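Local coordinates for protein Rio2 kinase (Chaetomium thermophilum, PDB 4GYI) that probably phosphorylates serine and threonine residues of proteins as an atypical RIO-family kinase, binding ADP and magnesium next to a phosphorylated aspartate, at residues A195-M198 with R199-S202; D230-E233 with F234-L237. All coordinates share one frame; numbering follows the deposited sequence.

Contacts 1 and 2 are two neighbouring turns of the RIO domain, their centres about 10 Å apart. Strand 196-197 of contact 1 runs antiparallel to strand 236-242, which contact 2 opens. Just past the end of strand 196-197, two probable hydrogen bonds join the contacts: M198 N to I236 O at 2.7 Å and R199 N to E233 O at 3.0 Å. A195 CB also packs on L237 CB at 3.7 Å. Both contacts touch the same ADP. Contact 1 meets the ribose through P197, while contact 2 supplies a ribose acceptor through F234 and a magnesium ligand through N235; the side chain of P197 stays about 9 Å from the metal.

Contact 1 (A195-M198 with R199-S202). With ADP (adenosine-5'-diphosphate), chain B.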
ATOM      1  N   ALA A 195      -4.049   2.887  17.282  1.00 35.55           N
ATOM      2  CA  ALA A 195      -4.668   4.180  17.066  1.00 30.93           C
ATOM      3  C   ALA A 195      -5.733   3.985  16.005  1.00 32.52           C
ATOM      4  O   ALA A 195      -5.645   3.073  15.188  1.00 40.59           O
ATOM      5  CB  ALA A 195      -3.633   5.198  16.605  1.00 27.57           C
ATOM      6  N   LEU A 196      -6.743   4.838  16.037  1.00 33.54           N
ATOM      7  CA  LEU A 196      -7.851   4.787  15.100  1.00 36.67           C
ATOM      8  C   LEU A 196      -7.844   6.059  14.247  1.00 38.43           C
ATOM      9  O   LEU A 196      -7.335   7.094  14.684  1.00 33.20           O
ATOM     10  CB  LEU A 196      -9.148   4.697  15.892  1.00 31.09           C
ATOM     11  CG  LEU A 196      -9.124   3.624  16.982  1.00 42.19           C
ATOM     12  CD1 LEU A 196     -10.444   3.617  17.753  1.00 42.58           C
ATOM     13  CD2 LEU A 196      -8.846   2.263  16.384  1.00 45.18           C
ATOM     14  N   PRO A 197      -8.406   5.988  13.033  1.00 33.72           N
ATOM     15  CA  PRO A 197      -8.435   7.154  12.142  1.00 29.27           C
ATOM     16  C   PRO A 197      -9.031   8.375  12.853  1.00 30.83           C
ATOM     17  O   PRO A 197      -9.989   8.233  13.603  1.00 30.20           O
ATOM     18  CB  PRO A 197      -9.382   6.715  11.018  1.00 33.98           C
ATOM     19  CG  PRO A 197      -9.335   5.233  11.017  1.00 35.94           C
ATOM     20  CD  PRO A 197      -9.046   4.801  12.432  1.00 34.61           C
ATOM     21  N   MET A 198      -8.452   9.545  12.625  1.00 33.78           N
ATOM     22  CA  MET A 198      -8.962  10.797  13.192  1.00 35.70           C
ATOM     23  C   MET A 198     -10.444  11.051  12.842  1.00 33.97           C
ATOM     24  O   MET A 198     -11.180  11.651  13.616  1.00 35.28           O
ATOM     25  CB  MET A 198      -8.086  11.973  12.727  1.00 31.57           C
ATOM     26  CG  MET A 198      -8.464  13.311  13.334  1.00 37.99           C
ATOM     27  SD  MET A 198      -7.222  14.565  12.918  1.00 43.09           S
ATOM     28  CE  MET A 198      -7.230  14.498  11.115  1.00 37.83           C
ATOM     29  N   ARG A 199     -10.869  10.576  11.675  1.00 35.76           N
ATOM     30  CA  ARG A 199     -12.253  10.718  11.235  1.00 41.54           C
ATOM     31  C   ARG A 199     -13.244  10.331  12.333  1.00 49.46           C
ATOM     32  O   ARG A 199     -14.290  10.958  12.479  1.00 44.77           O
ATOM     33  CB  ARG A 199     -12.493   9.841   9.997  1.00 48.34           C
ATOM     34  CG  ARG A 199     -13.900   9.928   9.418  1.00 61.91           C
ATOM     35  CD  ARG A 199     -14.549   8.551   9.283  1.00 80.43           C
ATOM     36  NE  ARG A 199     -15.092   8.048  10.547  1.00 95.98           N
ATOM     37  CZ  ARG A 199     -16.321   8.307  10.990  1.00110.01           C
ATOM     38  NH1 ARG A 199     -17.141   9.068  10.276  1.00115.82           N
ATOM     39  NH2 ARG A 199     -16.732   7.812  12.152  1.00112.98           N
ATOM     40  N   GLN A 200     -12.904   9.314  13.121  1.00 43.08           N
ATOM     41  CA  GLN A 200     -13.848   8.798  14.108  1.00 46.17           C
ATOM     42  C   GLN A 200     -13.536   9.197  15.543  1.00 48.27           C
ATOM     43  O   GLN A 200     -14.180   8.704  16.478  1.00 56.99           O
ATOM     44  CB  GLN A 200     -13.989   7.275  13.987  1.00 45.42           C
ATOM     45  CG  GLN A 200     -12.689   6.530  13.998  1.00 43.51           C
ATOM     46  CD  GLN A 200     -12.871   5.027  13.805  1.00 53.11           C
ATOM     47  OE1 GLN A 200     -12.750   4.506  12.692  1.00 50.55           O
ATOM     48  NE2 GLN A 200     -13.150   4.324  14.898  1.00 50.67           N
ATOM     49  N   VAL A 201     -12.561  10.087  15.718  1.00 47.36           N
ATOM     50  CA  VAL A 201     -12.195  10.546  17.059  1.00 48.99           C
ATOM     51  C   VAL A 201     -13.435  11.132  17.727  1.00 48.83           C
ATOM     52  O   VAL A 201     -14.130  11.969  17.142  1.00 48.12           O
ATOM     53  CB  VAL A 201     -11.005  11.551  17.043  1.00 41.11           C
ATOM     54  CG1 VAL A 201     -11.429  12.904  16.482  1.00 44.58           C
ATOM     55  CG2 VAL A 201     -10.404  11.691  18.439  1.00 37.52           C
ATOM     56  N   SER A 202     -13.746  10.641  18.924  1.00 54.70           N
ATOM     57  CA  SER A 202     -15.042  10.943  19.530  1.00 68.20           C
ATOM     58  C   SER A 202     -15.083  12.275  20.264  1.00 71.27           C
ATOM     59  O   SER A 202     -16.133  12.908  20.319  1.00 78.22           O
ATOM     60  CB  SER A 202     -15.529   9.809  20.438  1.00 70.46           C
ATOM     61  OG  SER A 202     -14.607   9.539  21.483  1.00 70.94           O
TER
HETATM   62  PB  ADP B 401      -5.770   2.794   1.748  1.00 31.41           P
HETATM   63  O1B ADP B 401      -6.672   1.759   1.121  1.00 36.05           O
HETATM   64  O2B ADP B 401      -6.374   4.117   2.148  1.00 27.86           O
HETATM   65  O3B ADP B 401      -4.494   2.910   0.798  1.00 36.17           O
HETATM   66  PA  ADP B 401      -4.427   2.853   4.304  1.00 30.97           P
HETATM   67  O1A ADP B 401      -4.876   4.289   4.303  1.00 31.78           O
HETATM   68  O2A ADP B 401      -2.932   2.573   4.381  1.00 32.16           O
HETATM   69  O3A ADP B 401      -5.069   2.088   3.038  1.00 31.53           O
HETATM   70  O5' ADP B 401      -5.224   2.111   5.474  1.00 34.30           O
HETATM   71  C5' ADP B 401      -6.658   2.132   5.476  1.00 27.03           C
HETATM   72  C4' ADP B 401      -7.173   2.022   6.910  1.00 33.41           C
HETATM   73  O4' ADP B 401      -6.634   0.851   7.548  1.00 32.80           O
HETATM   74  C3' ADP B 401      -6.763   3.180   7.820  1.00 37.85           C
HETATM   75  O3' ADP B 401      -7.649   4.303   7.756  1.00 39.65           O
HETATM   76  C2' ADP B 401      -6.756   2.550   9.196  1.00 44.93           C
HETATM   77  O2' ADP B 401      -8.097   2.385   9.671  1.00 43.80           O
HETATM   78  C1' ADP B 401      -6.298   1.142   8.910  1.00 40.80           C
HETATM   79  N9  ADP B 401      -4.837   0.958   9.011  1.00 36.94           N
HETATM   80  C8  ADP B 401      -3.980   0.910   7.973  1.00 32.64           C
HETATM   81  N7  ADP B 401      -2.708   0.677   8.393  1.00 29.53           N
HETATM   82  C5  ADP B 401      -2.774   0.559   9.735  1.00 27.83           C
HETATM   83  C6  ADP B 401      -1.812   0.297  10.820  1.00 27.24           C
HETATM   84  N6  ADP B 401      -0.506   0.111  10.537  1.00 27.04           N
HETATM   85  N1  ADP B 401      -2.284   0.248  12.082  1.00 36.53           N
HETATM   86  C2  ADP B 401      -3.591   0.418  12.379  1.00 30.82           C
HETATM   87  N3  ADP B 401      -4.522   0.654  11.445  1.00 35.82           N
HETATM   88  C4  ADP B 401      -4.173   0.740  10.135  1.00 32.71           C
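On the ribose side of the ADP pocket, the chain leaves the short strand 196-197 and winds into a single 3-10 turn, in which P197 is bonded to Q200 and M198 to V201. Two consecutive i to i+3 backbone bonds close the turn. Q200 N donates to P197 O at 3.1 Å with an N-H...O angle of 159°, and V201 N donates to M198 O at 3.0 Å. Both donors stand well above the plane of the carbonyl they meet. With its first torsion at 52°, Q200 places CG between its own backbone N and carbonyl carbon, and this CG comes within 3.2 Å of P197 O. From there the chain runs on extended, back over the strand: OE1 reaches CD of the P197 ring at 3.7 Å, and NE2 stops 4.0 Å from CD1 of L196, whose side chain it crosses at about a right angle. These are van der Waals contacts made by the amide. The P197 ring is shared with the nucleotide, since its CG lies 3.4 Å from O2' of ADP while CD is in contact with both Q200 and the same ribose hydroxyl. M198 points away from the turn, its CG anti to the backbone N (chi1 -176°), yet CG still meets V201 CG1 at 4.3 Å in a loose apolar contact. The buried side chain packs on L210 and L214 of helix 207-223 and F284 of helix 270-289, in the C-terminal lobe. V201 rests on F289, and its carbonyl accepts a hydrogen bond from R288. Strand 196-197 is the outer strand of a three-stranded antiparallel sheet; L196 pairs with I238 of the neighbouring strand 236-242, on which M198 also packs through I236 and I238.

Contact 2 (D230-E233 with F234-L237); sequences DFNE and FNIL. With MG (magnesium ion), chain C; ADP (adenosine-5'-diphosphate), chain B.
N235 reaches back along the loop to D230 with one branch of its amide and forward to magnesium with the other. Its CB sits 3.6 Å from D230 O, and CG stands beside the backbone N (chi1 -64°), which brings the amide between loop and nucleotide. ND2 donates to D230 O at 2.6 Å, in the carbonyl plane and close to its own amide plane, and makes a weak second bond to D230 OD2. OD1 binds magnesium at 2.1 Å. Together the ND2 bond to D230 O and the OD1 bond to magnesium fix the amide's rotation. ADP O2B and O1A and two waters are further ligands, and phosphorylated D258 belongs to the same site; water 1 also donates to D230 OD2, which forms a salt bridge with R343. The segment is the catalytic loop of the protein kinase fold, with D230 and N235 at the positions of its aspartate and metal-binding asparagine. A type I turn from N232 to N235 shapes it: N235 N bonds to N232 O; in an Asx turn F234 N, tilted 16° from the carbonyl plane, donates at 3.0 Å to N232 OD1, which lies at the edge of the F234 ring. An alanine in place of N232 would probably leave F234 N without this acceptor and the turn less firmly held. F234 O accepts a hydrogen bond from ADP O3' at 2.9 Å. E233 runs alongside the F234 ring, its CG over one face, and OE2 is paired with R287. I236 CD1 touches F231 CE2 at 3.5 Å, and both side chains pack against I281 of helix 270-289.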
ATOM      1  N   ASP A 230      -2.028  12.878   0.350  1.00 29.36           N
ATOM      2  CA  ASP A 230      -3.368  12.401   0.697  1.00 31.08           C
ATOM      3  C   ASP A 230      -3.558  12.544   2.214  1.00 36.96           C
ATOM      4  O   ASP A 230      -3.995  11.620   2.902  1.00 26.69           O
ATOM      5  CB  ASP A 230      -3.541  10.955   0.216  1.00 31.94           C
ATOM      6  CG  ASP A 230      -4.978  10.488   0.274  1.00 49.07           C
ATOM      7  OD1 ASP A 230      -5.871  11.364   0.340  1.00 43.79           O
ATOM      8  OD2 ASP A 230      -5.205   9.252   0.269  1.00 51.91           O
ATOM      9  N   PHE A 231      -3.192  13.723   2.719  1.00 32.25           N
ATOM     10  CA  PHE A 231      -3.095  13.988   4.142  1.00 33.45           C
ATOM     11  C   PHE A 231      -4.468  14.447   4.608  1.00 42.72           C
ATOM     12  O   PHE A 231      -4.847  15.598   4.417  1.00 50.82           O
ATOM     13  CB  PHE A 231      -2.025  15.070   4.389  1.00 34.70           C
ATOM     14  CG  PHE A 231      -1.521  15.148   5.819  1.00 37.13           C
ATOM     15  CD1 PHE A 231      -0.408  14.425   6.219  1.00 37.29           C
ATOM     16  CD2 PHE A 231      -2.131  15.981   6.746  1.00 38.98           C
ATOM     17  CE1 PHE A 231       0.076  14.510   7.529  1.00 42.21           C
ATOM     18  CE2 PHE A 231      -1.659  16.070   8.050  1.00 33.65           C
ATOM     19  CZ  PHE A 231      -0.549  15.328   8.446  1.00 32.35           C
ATOM     20  N   ASN A 232      -5.220  13.524   5.192  1.00 34.30           N
ATOM     21  CA  ASN A 232      -6.587  13.791   5.596  1.00 35.14           C
ATOM     22  C   ASN A 232      -6.968  12.882   6.755  1.00 30.76           C
ATOM     23  O   ASN A 232      -6.126  12.159   7.276  1.00 33.79           O
ATOM     24  CB  ASN A 232      -7.546  13.632   4.412  1.00 34.26           C
ATOM     25  CG  ASN A 232      -7.483  12.256   3.795  1.00 45.19           C
ATOM     26  OD1 ASN A 232      -7.507  11.249   4.497  1.00 36.75           O
ATOM     27  ND2 ASN A 232      -7.385  12.204   2.472  1.00 54.89           N
ATOM     28  N   GLU A 233      -8.233  12.917   7.146  1.00 25.80           N
ATOM     29  CA  GLU A 233      -8.657  12.336   8.411  1.00 26.22           C
ATOM     30  C   GLU A 233      -8.749  10.804   8.349  1.00 34.23           C
ATOM     31  O   GLU A 233      -9.029  10.159   9.359  1.00 32.06           O
ATOM     32  CB  GLU A 233      -9.988  12.947   8.872  1.00 28.71           C
ATOM     33  CG  GLU A 233     -11.185  12.643   7.941  1.00 49.80           C
ATOM     34  CD  GLU A 233     -11.392  13.705   6.862  1.00 56.78           C
ATOM     35  OE1 GLU A 233     -10.462  14.511   6.613  1.00 48.95           O
ATOM     36  OE2 GLU A 233     -12.492  13.741   6.269  1.00 58.38           O
ATOM     37  N   PHE A 234      -8.508  10.241   7.166  1.00 35.07           N
ATOM     38  CA  PHE A 234      -8.445   8.791   6.971  1.00 32.47           C
ATOM     39  C   PHE A 234      -7.027   8.259   7.055  1.00 32.31           C
ATOM     40  O   PHE A 234      -6.833   7.079   7.314  1.00 37.97           O
ATOM     41  CB  PHE A 234      -9.037   8.389   5.618  1.00 37.43           C
ATOM     42  CG  PHE A 234     -10.462   8.815   5.437  1.00 45.23           C
ATOM     43  CD1 PHE A 234     -11.492   8.061   5.971  1.00 47.72           C
ATOM     44  CD2 PHE A 234     -10.768   9.987   4.747  1.00 44.54           C
ATOM     45  CE1 PHE A 234     -12.819   8.454   5.812  1.00 56.46           C
ATOM     46  CE2 PHE A 234     -12.084  10.394   4.587  1.00 53.54           C
ATOM     47  CZ  PHE A 234     -13.117   9.623   5.124  1.00 52.20           C
ATOM     48  N   ASN A 235      -6.040   9.124   6.827  1.00 25.36           N
ATOM     49  CA  ASN A 235      -4.642   8.698   6.840  1.00 22.00           C
ATOM     50  C   ASN A 235      -3.888   9.204   8.044  1.00 21.41           C
ATOM     51  O   ASN A 235      -2.661   9.111   8.118  1.00 28.28           O
ATOM     52  CB  ASN A 235      -3.950   9.118   5.539  1.00 24.57           C
ATOM     53  CG  ASN A 235      -4.553   8.420   4.355  1.00 24.34           C
ATOM     54  OD1 ASN A 235      -5.073   7.320   4.514  1.00 24.68           O
ATOM     55  ND2 ASN A 235      -4.546   9.056   3.185  1.00 30.45           N
ATOM     56  N   ILE A 236      -4.642   9.777   8.969  1.00 26.39           N
ATOM     57  CA  ILE A 236      -4.104  10.205  10.247  1.00 35.75           C
ATOM     58  C   ILE A 236      -4.783   9.387  11.332  1.00 31.99           C
ATOM     59  O   ILE A 236      -6.011   9.393  11.471  1.00 35.24           O
ATOM     60  CB  ILE A 236      -4.352  11.709  10.501  1.00 35.34           C
ATOM     61  CG1 ILE A 236      -3.590  12.536   9.464  1.00 39.67           C
ATOM     62  CG2 ILE A 236      -3.910  12.095  11.915  1.00 25.39           C
ATOM     63  CD1 ILE A 236      -4.201  13.898   9.187  1.00 33.33           C
ATOM     64  N   LEU A 237      -3.969   8.661  12.079  1.00 25.36           N
ATOM     65  CA  LEU A 237      -4.446   7.854  13.178  1.00 28.09           C
ATOM     66  C   LEU A 237      -4.123   8.631  14.438  1.00 25.65           C
ATOM     67  O   LEU A 237      -3.113   9.315  14.500  1.00 30.45           O
ATOM     68  CB  LEU A 237      -3.739   6.484  13.188  1.00 25.07           C
ATOM     69  CG  LEU A 237      -3.823   5.606  11.920  1.00 27.82           C
ATOM     70  CD1 LEU A 237      -3.401   4.165  12.197  1.00 24.60           C
ATOM     71  CD2 LEU A 237      -5.211   5.614  11.321  1.00 33.94           C
TER
HETATM   72 MG    MG C 402      -5.566   5.791   3.132  1.00 35.16          MG
HETATM   73  PB  ADP B 401      -5.770   2.794   1.748  1.00 31.41           P
HETATM   74  O1B ADP B 401      -6.672   1.759   1.121  1.00 36.05           O
HETATM   75  O2B ADP B 401      -6.374   4.117   2.148  1.00 27.86           O
HETATM   76  O3B ADP B 401      -4.494   2.910   0.798  1.00 36.17           O
HETATM   77  PA  ADP B 401      -4.427   2.853   4.304  1.00 30.97           P
HETATM   78  O1A ADP B 401      -4.876   4.289   4.303  1.00 31.78           O
HETATM   79  O2A ADP B 401      -2.932   2.573   4.381  1.00 32.16           O
HETATM   80  O3A ADP B 401      -5.069   2.088   3.038  1.00 31.53           O
HETATM   81  O5' ADP B 401      -5.224   2.111   5.474  1.00 34.30           O
HETATM   82  C5' ADP B 401      -6.658   2.132   5.476  1.00 27.03           C
HETATM   83  C4' ADP B 401      -7.173   2.022   6.910  1.00 33.41           C
HETATM   84  O4' ADP B 401      -6.634   0.851   7.548  1.00 32.80           O
HETATM   85  C3' ADP B 401      -6.763   3.180   7.820  1.00 37.85           C
HETATM   86  O3' ADP B 401      -7.649   4.303   7.756  1.00 39.65           O
HETATM   87  C2' ADP B 401      -6.756   2.550   9.196  1.00 44.93           C
HETATM   88  O2' ADP B 401      -8.097   2.385   9.671  1.00 43.80           O
HETATM   89  C1' ADP B 401      -6.298   1.142   8.910  1.00 40.80           C
HETATM   90  N9  ADP B 401      -4.837   0.958   9.011  1.00 36.94           N
HETATM   91  C8  ADP B 401      -3.980   0.910   7.973  1.00 32.64           C
HETATM   92  N7  ADP B 401      -2.708   0.677   8.393  1.00 29.53           N
HETATM   93  C5  ADP B 401      -2.774   0.559   9.735  1.00 27.83           C
HETATM   94  C6  ADP B 401      -1.812   0.297  10.820  1.00 27.24           C
HETATM   95  N6  ADP B 401      -0.506   0.111  10.537  1.00 27.04           N
HETATM   96  N1  ADP B 401      -2.284   0.248  12.082  1.00 36.53           N
HETATM   97  C2  ADP B 401      -3.591   0.418  12.379  1.00 30.82           C
HETATM   98  N3  ADP B 401      -4.522   0.654  11.445  1.00 35.82           N
HETATM   99  C4  ADP B 401      -4.173   0.740  10.135  1.00 32.71           C
HETATM  100  O   HOH W   1      -6.735   6.997   1.852  1.00 35.08           O
HETATM  101  O   HOH W   2      -7.279   5.692   4.315  1.00 39.30           O